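Local coordinates for protein tRNA endonuclease VMS1 (Saccharomyces cerevisiae, PDB 5WHG) that cleaves peptidyl-tRNAs as an endonuclease downstream of ribosome-associated quality control, releasing incompletely synthesized polypeptides for degradation, and associates with the 60S ribosomal subunit, at residues A[209-214]-A[305-310]; A[342-347]-A[354-359]; A[25-30]-A[193-198]; A[252-257]-A[297-302]. All coordinates share one frame; numbering follows the deposited sequence.

Contact 1: A[209-214]-A[305-310]; sequences ALFMVG and PYLSKC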
# COMPACT_ATOMS: atom_id res chain seq x y z
N ALA A 209 1.30 4.29 1.64
CA ALA A 209 0.71 4.75 2.89
C ALA A 209 -0.76 4.33 2.99
O ALA A 209 -1.44 4.14 1.97
CB ALA A 209 0.86 6.27 3.03
N LEU A 210 -1.26 4.16 4.21
CA LEU A 210 -2.65 3.78 4.45
C LEU A 210 -3.23 4.60 5.60
O LEU A 210 -2.65 4.64 6.69
CB LEU A 210 -2.78 2.28 4.77
CG LEU A 210 -2.06 1.25 3.88
CD1 LEU A 210 -2.09 -0.14 4.54
CD2 LEU A 210 -2.69 1.15 2.55
N PHE A 211 -4.37 5.23 5.36
CA PHE A 211 -5.03 6.13 6.30
C PHE A 211 -6.53 5.89 6.28
O PHE A 211 -7.15 5.88 5.21
CB PHE A 211 -4.71 7.60 5.95
CG PHE A 211 -3.26 7.97 6.16
CD1 PHE A 211 -2.74 8.07 7.45
CD2 PHE A 211 -2.42 8.21 5.08
CE1 PHE A 211 -1.41 8.41 7.66
CE2 PHE A 211 -1.08 8.56 5.28
CZ PHE A 211 -0.57 8.66 6.57
N MSE A 212 -7.11 5.68 7.46
CA MSE A 212 -8.55 5.71 7.63
C MSE A 212 -8.94 6.57 8.82
O MSE A 212 -8.35 6.45 9.88
CB MSE A 212 -9.11 4.32 7.84
CG MSE A 212 -8.78 3.30 6.80
SE MSE A 212 -9.34 1.54 7.45
CE MSE A 212 -8.42 0.43 6.13
N VAL A 213 -9.95 7.43 8.66
CA VAL A 213 -10.45 8.26 9.74
C VAL A 213 -11.97 8.18 9.70
O VAL A 213 -12.56 8.01 8.63
CB VAL A 213 -9.97 9.73 9.65
CG1 VAL A 213 -10.50 10.39 8.41
CG2 VAL A 213 -10.39 10.53 10.86
N GLY A 214 -12.59 8.26 10.86
CA GLY A 214 -14.03 8.32 10.90
C GLY A 214 -14.59 8.12 12.28
O GLY A 214 -14.13 7.23 13.02
N PRO A 305 9.05 12.21 5.31
CA PRO A 305 10.03 11.56 4.41
C PRO A 305 9.48 10.32 3.75
O PRO A 305 9.70 10.10 2.55
CB PRO A 305 11.22 11.24 5.33
CG PRO A 305 11.06 12.14 6.50
CD PRO A 305 9.60 12.37 6.68
N TYR A 306 8.77 9.49 4.53
CA TYR A 306 8.05 8.32 3.98
C TYR A 306 7.03 8.72 2.92
O TYR A 306 6.95 8.07 1.87
CB TYR A 306 7.32 7.58 5.10
CG TYR A 306 8.16 6.89 6.12
CD1 TYR A 306 8.99 5.83 5.77
CD2 TYR A 306 8.10 7.25 7.45
CE1 TYR A 306 9.74 5.18 6.71
CE2 TYR A 306 8.84 6.59 8.40
CZ TYR A 306 9.66 5.55 8.02
OH TYR A 306 10.41 4.87 8.95
N LEU A 307 6.19 9.74 3.21
CA LEU A 307 5.07 10.11 2.33
C LEU A 307 5.55 10.63 0.97
O LEU A 307 4.90 10.39 -0.05
CB LEU A 307 4.17 11.15 3.00
CG LEU A 307 3.36 10.60 4.20
CD1 LEU A 307 2.58 11.67 5.02
CD2 LEU A 307 2.41 9.49 3.75
N SER A 308 6.70 11.30 0.93
CA SER A 308 7.16 11.79 -0.36
C SER A 308 7.74 10.69 -1.23
O SER A 308 7.82 10.86 -2.45
CB SER A 308 8.17 12.91 -0.16
OG SER A 308 9.23 12.45 0.63
N LYS A 309 8.07 9.53 -0.65
CA LYS A 309 8.54 8.37 -1.41
C LYS A 309 7.46 7.30 -1.62
O LYS A 309 7.79 6.21 -2.12
CB LYS A 309 9.75 7.74 -0.72
CG LYS A 309 10.89 8.70 -0.42
CD LYS A 309 11.94 8.03 0.46
CE LYS A 309 13.22 8.85 0.57
NZ LYS A 309 13.06 10.01 1.50
N CYS A 310 6.20 7.54 -1.26
CA CYS A 310 5.19 6.48 -1.40
C CYS A 310 4.71 6.35 -2.84
O CYS A 310 4.49 7.36 -3.52
CB CYS A 310 3.98 6.72 -0.51
SG CYS A 310 4.24 6.27 1.16
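Strand residue A209 and C310, just past the last turn of helix 304-308, bring their CA atoms to 6.4 Å, the nearest backbone approach between a strand that runs on away from the helix and a chain leaving the helix end. Side chains on one face of the strand do the touching. The methyl of A209 rests on one branch of L307, CB to CD2 at 3.6 Å, and the same CD2 reaches the ring of F211, 3.9 Å from CE2. It meets the ring at the edge, near its plane, and touches two alternate residues of the strand with one methyl. L307 has CG anti to its carbonyl carbon (chi1 -69°), and from there the CD2 branch extends to the strand. Beside it the sulfur of C310 lies 3.9 Å from A209 CB, covering the methyl from a second direction.

Both elements belong to the VLRF1 domain, whose mixed sheet carries strand 207-214 as its middle member; helices 292-302 and 304-308 pack on this face, while helix 351-362 covers the other, touching L210 and M212. L300 of helix 292-302 adds to the apolar cluster by touching both F211 and L307, and I222 of the adjoining strand backs A209 and L307. At the end of the short helix, R338 NH1 donates hydrogen bonds to the carbonyl oxygens of both L307 and C310.

Contact 2: A[342-347]-A[354-359]; sequences FPFTTN and LKKAWC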
# COMPACT_ATOMS: atom_id res chain seq x y z
N PHE A 342 -9.80 3.87 -1.16
CA PHE A 342 -9.81 2.41 -1.16
C PHE A 342 -10.91 1.92 -2.10
O PHE A 342 -12.07 2.32 -1.95
CB PHE A 342 -10.05 1.87 0.25
CG PHE A 342 -8.89 2.04 1.19
CD1 PHE A 342 -7.92 1.05 1.29
CD2 PHE A 342 -8.79 3.16 2.00
CE1 PHE A 342 -6.86 1.17 2.19
CE2 PHE A 342 -7.72 3.30 2.90
CZ PHE A 342 -6.77 2.30 3.00
N PRO A 343 -10.60 1.05 -3.06
CA PRO A 343 -11.65 0.59 -3.99
C PRO A 343 -12.60 -0.45 -3.40
O PRO A 343 -13.18 -1.26 -4.13
CB PRO A 343 -10.83 0.00 -5.15
CG PRO A 343 -9.58 -0.46 -4.51
CD PRO A 343 -9.27 0.56 -3.44
N PHE A 344 -12.79 -0.43 -2.09
CA PHE A 344 -13.71 -1.35 -1.43
C PHE A 344 -14.05 -0.78 -0.08
O PHE A 344 -13.25 -0.04 0.51
CB PHE A 344 -13.09 -2.74 -1.28
CG PHE A 344 -11.65 -2.69 -0.92
CD1 PHE A 344 -11.27 -2.44 0.39
CD2 PHE A 344 -10.68 -2.82 -1.89
CE1 PHE A 344 -9.93 -2.35 0.73
CE2 PHE A 344 -9.34 -2.74 -1.57
CZ PHE A 344 -8.96 -2.51 -0.25
N THR A 345 -15.23 -1.12 0.43
CA THR A 345 -15.61 -0.62 1.75
C THR A 345 -14.67 -1.19 2.81
O THR A 345 -14.08 -2.26 2.65
CB THR A 345 -17.05 -0.98 2.09
OG1 THR A 345 -17.17 -2.40 2.17
CG2 THR A 345 -17.98 -0.43 1.03
N THR A 346 -14.56 -0.44 3.91
CA THR A 346 -13.67 -0.80 5.00
C THR A 346 -14.35 -0.47 6.32
O THR A 346 -15.29 0.33 6.37
CB THR A 346 -12.33 -0.06 4.88
OG1 THR A 346 -12.58 1.29 4.50
CG2 THR A 346 -11.47 -0.73 3.83
N ASN A 347 -13.84 -1.07 7.39
CA ASN A 347 -14.52 -1.05 8.69
C ASN A 347 -14.12 0.12 9.58
O ASN A 347 -14.09 1.27 9.13
CB ASN A 347 -14.27 -2.36 9.43
CG ASN A 347 -15.19 -3.47 8.97
OD1 ASN A 347 -16.18 -3.77 9.64
ND2 ASN A 347 -14.88 -4.07 7.82
N LEU A 354 -6.26 -1.76 8.74
CA LEU A 354 -5.28 -1.33 7.74
C LEU A 354 -4.62 -2.54 7.07
O LEU A 354 -4.36 -2.53 5.85
CB LEU A 354 -4.25 -0.42 8.39
CG LEU A 354 -4.75 0.96 8.87
CD1 LEU A 354 -3.64 1.83 9.40
CD2 LEU A 354 -5.50 1.71 7.76
N LYS A 355 -4.34 -3.60 7.84
CA LYS A 355 -3.74 -4.80 7.27
C LYS A 355 -4.75 -5.57 6.41
O LYS A 355 -4.38 -6.14 5.37
CB LYS A 355 -3.21 -5.72 8.38
CG LYS A 355 -2.18 -5.12 9.31
CD LYS A 355 -1.53 -6.23 10.14
CE LYS A 355 -0.32 -5.73 10.92
NZ LYS A 355 0.47 -6.86 11.49
N LYS A 356 -6.01 -5.63 6.84
CA LYS A 356 -7.05 -6.22 6.01
C LYS A 356 -7.10 -5.52 4.66
O LYS A 356 -7.05 -6.17 3.61
CB LYS A 356 -8.42 -6.14 6.72
CG LYS A 356 -9.65 -6.73 5.96
CD LYS A 356 -10.38 -5.69 5.05
CE LYS A 356 -11.19 -6.37 3.92
NZ LYS A 356 -11.81 -5.40 2.96
N ALA A 357 -7.17 -4.19 4.69
CA ALA A 357 -7.19 -3.42 3.46
C ALA A 357 -5.98 -3.72 2.60
O ALA A 357 -6.10 -3.92 1.38
CB ALA A 357 -7.27 -1.93 3.79
N TRP A 358 -4.79 -3.76 3.21
CA TRP A 358 -3.58 -4.00 2.42
C TRP A 358 -3.61 -5.37 1.77
O TRP A 358 -3.31 -5.51 0.57
CB TRP A 358 -2.32 -3.85 3.27
CG TRP A 358 -1.07 -4.00 2.43
CD1 TRP A 358 -0.12 -4.98 2.54
CD2 TRP A 358 -0.68 -3.18 1.33
NE1 TRP A 358 0.86 -4.80 1.58
CE2 TRP A 358 0.54 -3.71 0.82
CE3 TRP A 358 -1.23 -2.04 0.72
CZ2 TRP A 358 1.22 -3.13 -0.27
CZ3 TRP A 358 -0.56 -1.47 -0.37
CH2 TRP A 358 0.66 -2.02 -0.85
N CYS A 359 -3.95 -6.41 2.53
CA CYS A 359 -4.01 -7.75 1.93
C CYS A 359 -5.03 -7.80 0.81
O CYS A 359 -4.82 -8.48 -0.20
CB CYS A 359 -4.32 -8.81 2.98
SG CYS A 359 -2.98 -9.13 4.15
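F342 has CG anti to its carbonyl carbon (chi1 -72°), whereas F344 places CG between its backbone N and carbonyl carbon (chi1 39°), and both rings thereby reach the same residue of the helix, A357. The F342 ring approaches the A357 methyl through CE1, 3.5 Å from CB, with CD1 somewhat farther. F344 comes to the helix beside it: its CE1 lies 4.1 Å from A357 CB, and CZ is 3.6 Å from A357 O. The two phenylalanines also meet each other, F342 CB standing 4.2 Å above one face of the F344 ring toward its rim. The small A357 side chain lets the F344 ring come against the helix backbone, while F342 meets the methyl.

The loop 342-347 leads from edge strand 339-340 of the VLRF1 domain's mixed sheet to helix 351-362, and the chain turns between them so that the loop lies against that helix. M212 of strand 207-214 touches both F342 and A357, tying the pair to the sheet. Farther out, K356 and F344 slide past each other in opposite directions. Bent at chi2 (-90°), the lysine chain carries NZ to 4.0 Å from F344 CD1 and 3.9 Å from T345 O, a looser margin to the contact. An alanine in place of F344 would probably open a gap beside A357 and leave the K356 chain without the ring it runs along. T346 adds its CG2 methyl at 4.4 Å from A357 CB, while its OG1 is hydrogen-bonded to R316.

Contact 3: A[25-30]-A[193-198]; sequences FDLSEQ and EALTFW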
# COMPACT_ATOMS: atom_id res chain seq x y z
N PHE A 25 3.61 -8.22 -5.29
CA PHE A 25 4.99 -7.73 -5.24
C PHE A 25 6.02 -8.84 -5.07
O PHE A 25 7.18 -8.56 -4.75
CB PHE A 25 5.13 -6.69 -4.13
CG PHE A 25 4.21 -5.52 -4.29
CD1 PHE A 25 4.31 -4.69 -5.41
CD2 PHE A 25 3.23 -5.25 -3.35
CE1 PHE A 25 3.47 -3.61 -5.57
CE2 PHE A 25 2.38 -4.17 -3.51
CZ PHE A 25 2.50 -3.34 -4.62
N ASP A 26 5.63 -10.10 -5.29
CA ASP A 26 6.50 -11.24 -5.06
C ASP A 26 6.03 -12.44 -5.88
O ASP A 26 6.04 -13.58 -5.40
CB ASP A 26 6.52 -11.57 -3.56
CG ASP A 26 7.64 -12.52 -3.17
OD1 ASP A 26 8.46 -12.88 -4.05
OD2 ASP A 26 7.69 -12.90 -1.98
N LEU A 27 5.61 -12.19 -7.12
CA LEU A 27 5.16 -13.26 -8.00
C LEU A 27 6.35 -13.96 -8.67
O LEU A 27 7.29 -13.30 -9.14
CB LEU A 27 4.23 -12.71 -9.08
CG LEU A 27 3.00 -11.90 -8.69
CD1 LEU A 27 2.52 -11.13 -9.92
CD2 LEU A 27 1.90 -12.81 -8.16
N SER A 28 6.28 -15.28 -8.72
CA SER A 28 7.29 -16.09 -9.40
C SER A 28 7.34 -15.76 -10.88
O SER A 28 6.36 -15.30 -11.48
CB SER A 28 6.95 -17.56 -9.25
OG SER A 28 5.73 -17.80 -9.92
N GLU A 29 8.50 -16.03 -11.49
CA GLU A 29 8.68 -15.70 -12.90
C GLU A 29 7.76 -16.52 -13.79
O GLU A 29 7.30 -16.02 -14.83
CB GLU A 29 10.14 -15.89 -13.31
CG GLU A 29 10.57 -15.07 -14.54
CD GLU A 29 11.93 -15.49 -15.09
OE1 GLU A 29 12.39 -16.61 -14.77
OE2 GLU A 29 12.55 -14.70 -15.84
N GLN A 30 7.47 -17.77 -13.41
CA GLN A 30 6.56 -18.61 -14.19
C GLN A 30 5.18 -17.97 -14.27
O GLN A 30 4.61 -17.81 -15.35
CB GLN A 30 6.46 -20.01 -13.58
CG GLN A 30 5.81 -21.04 -14.52
CD GLN A 30 5.18 -22.22 -13.78
OE1 GLN A 30 4.47 -22.05 -12.79
NE2 GLN A 30 5.43 -23.44 -14.27
N GLU A 193 4.06 -4.48 -17.80
CA GLU A 193 5.30 -3.79 -17.48
C GLU A 193 5.34 -3.34 -16.03
O GLU A 193 6.41 -3.36 -15.40
CB GLU A 193 5.48 -2.60 -18.43
CG GLU A 193 5.72 -3.06 -19.84
CD GLU A 193 5.83 -1.92 -20.81
OE1 GLU A 193 5.06 -0.95 -20.67
OE2 GLU A 193 6.70 -2.01 -21.70
N ALA A 194 4.19 -2.93 -15.48
CA ALA A 194 4.15 -2.56 -14.07
C ALA A 194 4.43 -3.77 -13.18
O ALA A 194 5.27 -3.70 -12.28
CB ALA A 194 2.80 -1.95 -13.73
N LEU A 195 3.73 -4.89 -13.45
CA LEU A 195 3.90 -6.10 -12.65
C LEU A 195 5.35 -6.59 -12.66
O LEU A 195 5.87 -7.02 -11.63
CB LEU A 195 2.97 -7.20 -13.15
CG LEU A 195 1.51 -7.01 -12.75
CD1 LEU A 195 0.64 -8.01 -13.47
CD2 LEU A 195 1.31 -7.15 -11.25
N THR A 196 6.01 -6.55 -13.81
CA THR A 196 7.38 -7.06 -13.83
C THR A 196 8.32 -6.13 -13.06
O THR A 196 9.23 -6.61 -12.38
CB THR A 196 7.86 -7.29 -15.27
OG1 THR A 196 9.23 -7.70 -15.26
CG2 THR A 196 7.71 -6.05 -16.10
N PHE A 197 8.08 -4.82 -13.12
CA PHE A 197 8.91 -3.89 -12.35
C PHE A 197 8.68 -4.05 -10.85
O PHE A 197 9.62 -3.89 -10.05
CB PHE A 197 8.61 -2.45 -12.79
CG PHE A 197 9.25 -1.42 -11.90
CD1 PHE A 197 10.59 -1.08 -12.06
CD2 PHE A 197 8.51 -0.79 -10.91
CE1 PHE A 197 11.18 -0.14 -11.24
CE2 PHE A 197 9.09 0.16 -10.09
CZ PHE A 197 10.42 0.48 -10.25
N TRP A 198 7.43 -4.31 -10.44
CA TRP A 198 7.14 -4.60 -9.04
C TRP A 198 7.89 -5.84 -8.56
O TRP A 198 8.35 -5.90 -7.41
CB TRP A 198 5.63 -4.78 -8.85
CG TRP A 198 4.94 -3.50 -9.01
CD1 TRP A 198 5.52 -2.27 -8.98
CD2 TRP A 198 3.54 -3.28 -9.23
NE1 TRP A 198 4.57 -1.29 -9.17
CE2 TRP A 198 3.35 -1.88 -9.33
CE3 TRP A 198 2.44 -4.12 -9.36
CZ2 TRP A 198 2.10 -1.31 -9.55
CZ3 TRP A 198 1.19 -3.54 -9.57
CH2 TRP A 198 1.03 -2.16 -9.67
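F25 and W198 form the close half of this contact, a T-shaped (edge-to-face) aromatic pair in which the edge of F25 points at the face of the indole. The phenylalanine ring and the five-membered ring of W198 have centroids 5.2 Å apart and planes at 65°. F25 CE1 sits 3.7 Å from W198 CD2, and its neighbour CD1 is 3.7 Å from W198 CB, so one side of the phenyl edge follows the indole from its root onto the ring. With CG anti to the carbonyl carbon (chi1 -70°), the indole folds back over its own helix, and A194 O lies 3.3 Å above the face opposite to F25. The ring is thus held between the helix backbone and F25. A serine at W198 would probably leave the F25 edge without its aromatic face and open a gap above A194 O.

The second half is loose: L27 CD1 and L195 CD2 are 4.4 Å apart, and L32 of helix 29-34 touches both leucines. Beyond the leucines the contact opens toward solvent; D26 points away from helix 191-198 and forms a salt bridge with R227. N199 accepts a hydrogen bond from L27 N through OD1. The segment leading into helix 29-34, whose N-cap is S28 with a weak bond from OG to L31 N, thus packs through F25 and L27 on the C-terminal turns of helix 191-198.

Contact 4: A[252-257]-A[297-302]; sequences KTFHRY and QGVLKD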
# COMPACT_ATOMS: atom_id res chain seq x y z
N LYS A 252 0.19 4.16 13.49
CA LYS A 252 -0.36 4.92 14.60
C LYS A 252 -1.87 4.76 14.59
O LYS A 252 -2.47 4.64 13.52
CB LYS A 252 0.02 6.40 14.51
CG LYS A 252 0.40 7.05 15.84
CD LYS A 252 1.90 6.91 16.11
CE LYS A 252 2.27 7.33 17.54
NZ LYS A 252 3.73 7.20 17.82
N THR A 253 -2.47 4.70 15.79
CA THR A 253 -3.93 4.80 15.95
C THR A 253 -4.23 5.57 17.22
O THR A 253 -3.71 5.23 18.29
CB THR A 253 -4.64 3.44 16.02
OG1 THR A 253 -4.25 2.76 17.21
CG2 THR A 253 -4.26 2.56 14.87
N PHE A 254 -5.09 6.58 17.12
CA PHE A 254 -5.64 7.26 18.29
C PHE A 254 -7.11 7.61 18.05
O PHE A 254 -7.65 7.41 16.96
CB PHE A 254 -4.83 8.51 18.63
CG PHE A 254 -4.44 9.32 17.44
CD1 PHE A 254 -5.36 10.13 16.79
CD2 PHE A 254 -3.14 9.29 16.97
CE1 PHE A 254 -4.98 10.89 15.69
CE2 PHE A 254 -2.75 10.05 15.87
CZ PHE A 254 -3.67 10.85 15.23
N HIS A 255 -7.76 8.13 19.10
CA HIS A 255 -9.16 8.53 19.03
C HIS A 255 -9.40 9.82 19.80
O HIS A 255 -8.80 10.06 20.85
CB HIS A 255 -10.09 7.44 19.60
CG HIS A 255 -11.42 7.95 20.08
ND1 HIS A 255 -12.49 8.16 19.23
CD2 HIS A 255 -11.86 8.29 21.31
CE1 HIS A 255 -13.53 8.60 19.92
NE2 HIS A 255 -13.17 8.70 21.19
N ARG A 256 -10.32 10.64 19.28
CA ARG A 256 -10.85 11.79 20.02
C ARG A 256 -12.34 11.91 19.78
O ARG A 256 -12.79 11.93 18.63
CB ARG A 256 -10.20 13.11 19.58
CG ARG A 256 -8.95 13.48 20.32
CD ARG A 256 -8.66 14.96 20.10
NE ARG A 256 -7.24 15.25 20.23
CZ ARG A 256 -6.58 15.27 21.38
NH1 ARG A 256 -7.21 15.01 22.51
NH2 ARG A 256 -5.28 15.53 21.38
N TYR A 257 -13.11 12.02 20.87
CA TYR A 257 -14.47 12.52 20.76
C TYR A 257 -14.45 13.94 20.19
O TYR A 257 -13.42 14.63 20.21
CB TYR A 257 -15.15 12.48 22.14
CG TYR A 257 -15.00 11.17 22.92
CD1 TYR A 257 -15.89 10.11 22.74
CD2 TYR A 257 -13.99 11.01 23.85
CE1 TYR A 257 -15.76 8.91 23.46
CE2 TYR A 257 -13.85 9.82 24.57
CZ TYR A 257 -14.73 8.77 24.38
OH TYR A 257 -14.56 7.60 25.11
N GLN A 297 -2.46 15.89 11.40
CA GLN A 297 -1.42 16.67 10.74
C GLN A 297 -0.07 16.46 11.41
O GLN A 297 0.97 16.57 10.75
CB GLN A 297 -1.83 18.13 10.72
CG GLN A 297 -2.97 18.31 9.76
CD GLN A 297 -3.40 19.74 9.56
OE1 GLN A 297 -4.07 20.03 8.58
NE2 GLN A 297 -3.04 20.62 10.50
N GLY A 298 -0.06 16.13 12.70
CA GLY A 298 1.19 15.77 13.35
C GLY A 298 1.78 14.47 12.83
O GLY A 298 3.00 14.36 12.64
N VAL A 299 0.94 13.45 12.63
CA VAL A 299 1.43 12.19 12.07
C VAL A 299 1.94 12.40 10.66
O VAL A 299 2.94 11.81 10.26
CB VAL A 299 0.34 11.10 12.10
CG1 VAL A 299 0.87 9.83 11.44
CG2 VAL A 299 -0.12 10.81 13.51
N LEU A 300 1.27 13.26 9.88
CA LEU A 300 1.69 13.44 8.49
C LEU A 300 3.05 14.12 8.41
O LEU A 300 3.93 13.66 7.68
CB LEU A 300 0.63 14.22 7.70
CG LEU A 300 -0.72 13.53 7.55
CD1 LEU A 300 -1.65 14.30 6.62
CD2 LEU A 300 -0.55 12.10 7.11
N LYS A 301 3.24 15.20 9.17
CA LYS A 301 4.56 15.81 9.27
C LYS A 301 5.58 14.79 9.78
O LYS A 301 6.67 14.65 9.22
CB LYS A 301 4.52 17.05 10.16
CG LYS A 301 5.90 17.67 10.48
CD LYS A 301 6.37 18.71 9.46
CE LYS A 301 5.67 20.04 9.67
NZ LYS A 301 6.10 21.08 8.67
N ASP A 302 5.21 14.02 10.80
CA ASP A 302 6.15 13.05 11.33
C ASP A 302 6.60 12.04 10.27
O ASP A 302 7.75 11.58 10.30
CB ASP A 302 5.51 12.36 12.53
CG ASP A 302 6.53 11.83 13.49
OD1 ASP A 302 7.64 11.47 13.04
OD2 ASP A 302 6.20 11.78 14.70
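One methyl of V299 and the edge of the F254 ring make the heart of this contact: V299 CG2 lies 3.6 Å from F254 CE2 and 3.9 Å from CZ, close to the plane of the ring. The two side chains come from opposite directions, the valine reaching from the helix and the phenylalanine from the strand. V299 CG1 is anti to the backbone N (chi1 177°), which leaves CG2 as the branch that faces the strand. On the exposed margin the K252 chain passes the same methyl, its CG 4.5 Å from V299 CG2.

Here helix 292-302 packs alongside strand 247-255, roughly antiparallel to it, covering an outermost strand of the VLRF1 domain's five-stranded mixed sheet. L292, D295 and I296, earlier in the helix, also touch F254, while F218 of the adjacent antiparallel strand stacks with its ring. Backbone hydrogen bonds join K252 to G220 and F254 to F218, fixing the strand from which both side chains rise. Farther along, R256 NE forms a salt bridge with D295 OD2, a charged link between chain and helix beside the apolar one. K252 NZ and D302 OD2 remain 6.1 Å apart, too far for a direct ion pair.

In the fold
Contact 1 is the buried member, and contacts 2, 3 and 4 are only partly buried. Contacts 1 and 4 lie on the same side of the chain's centre and pack consecutive helices, 304-308 and 292-302, against one mixed sheet, at a middle and an outermost strand. Contact 2 joins this core through M212 and A357 where helix 351-362 packs on the sheet's other face. Contact 3 sits apart, about 24 Å from contact 1 between centres, yet F25 meets W358 of contact 2's helix. Aliphatic groups, a cysteine sulfur and a phenylalanine edge fill contact 1, phenylalanines dominate contact 2, an aromatic pair marks contact 3, and contact 4 adds a salt bridge beside its valine and phenylalanine.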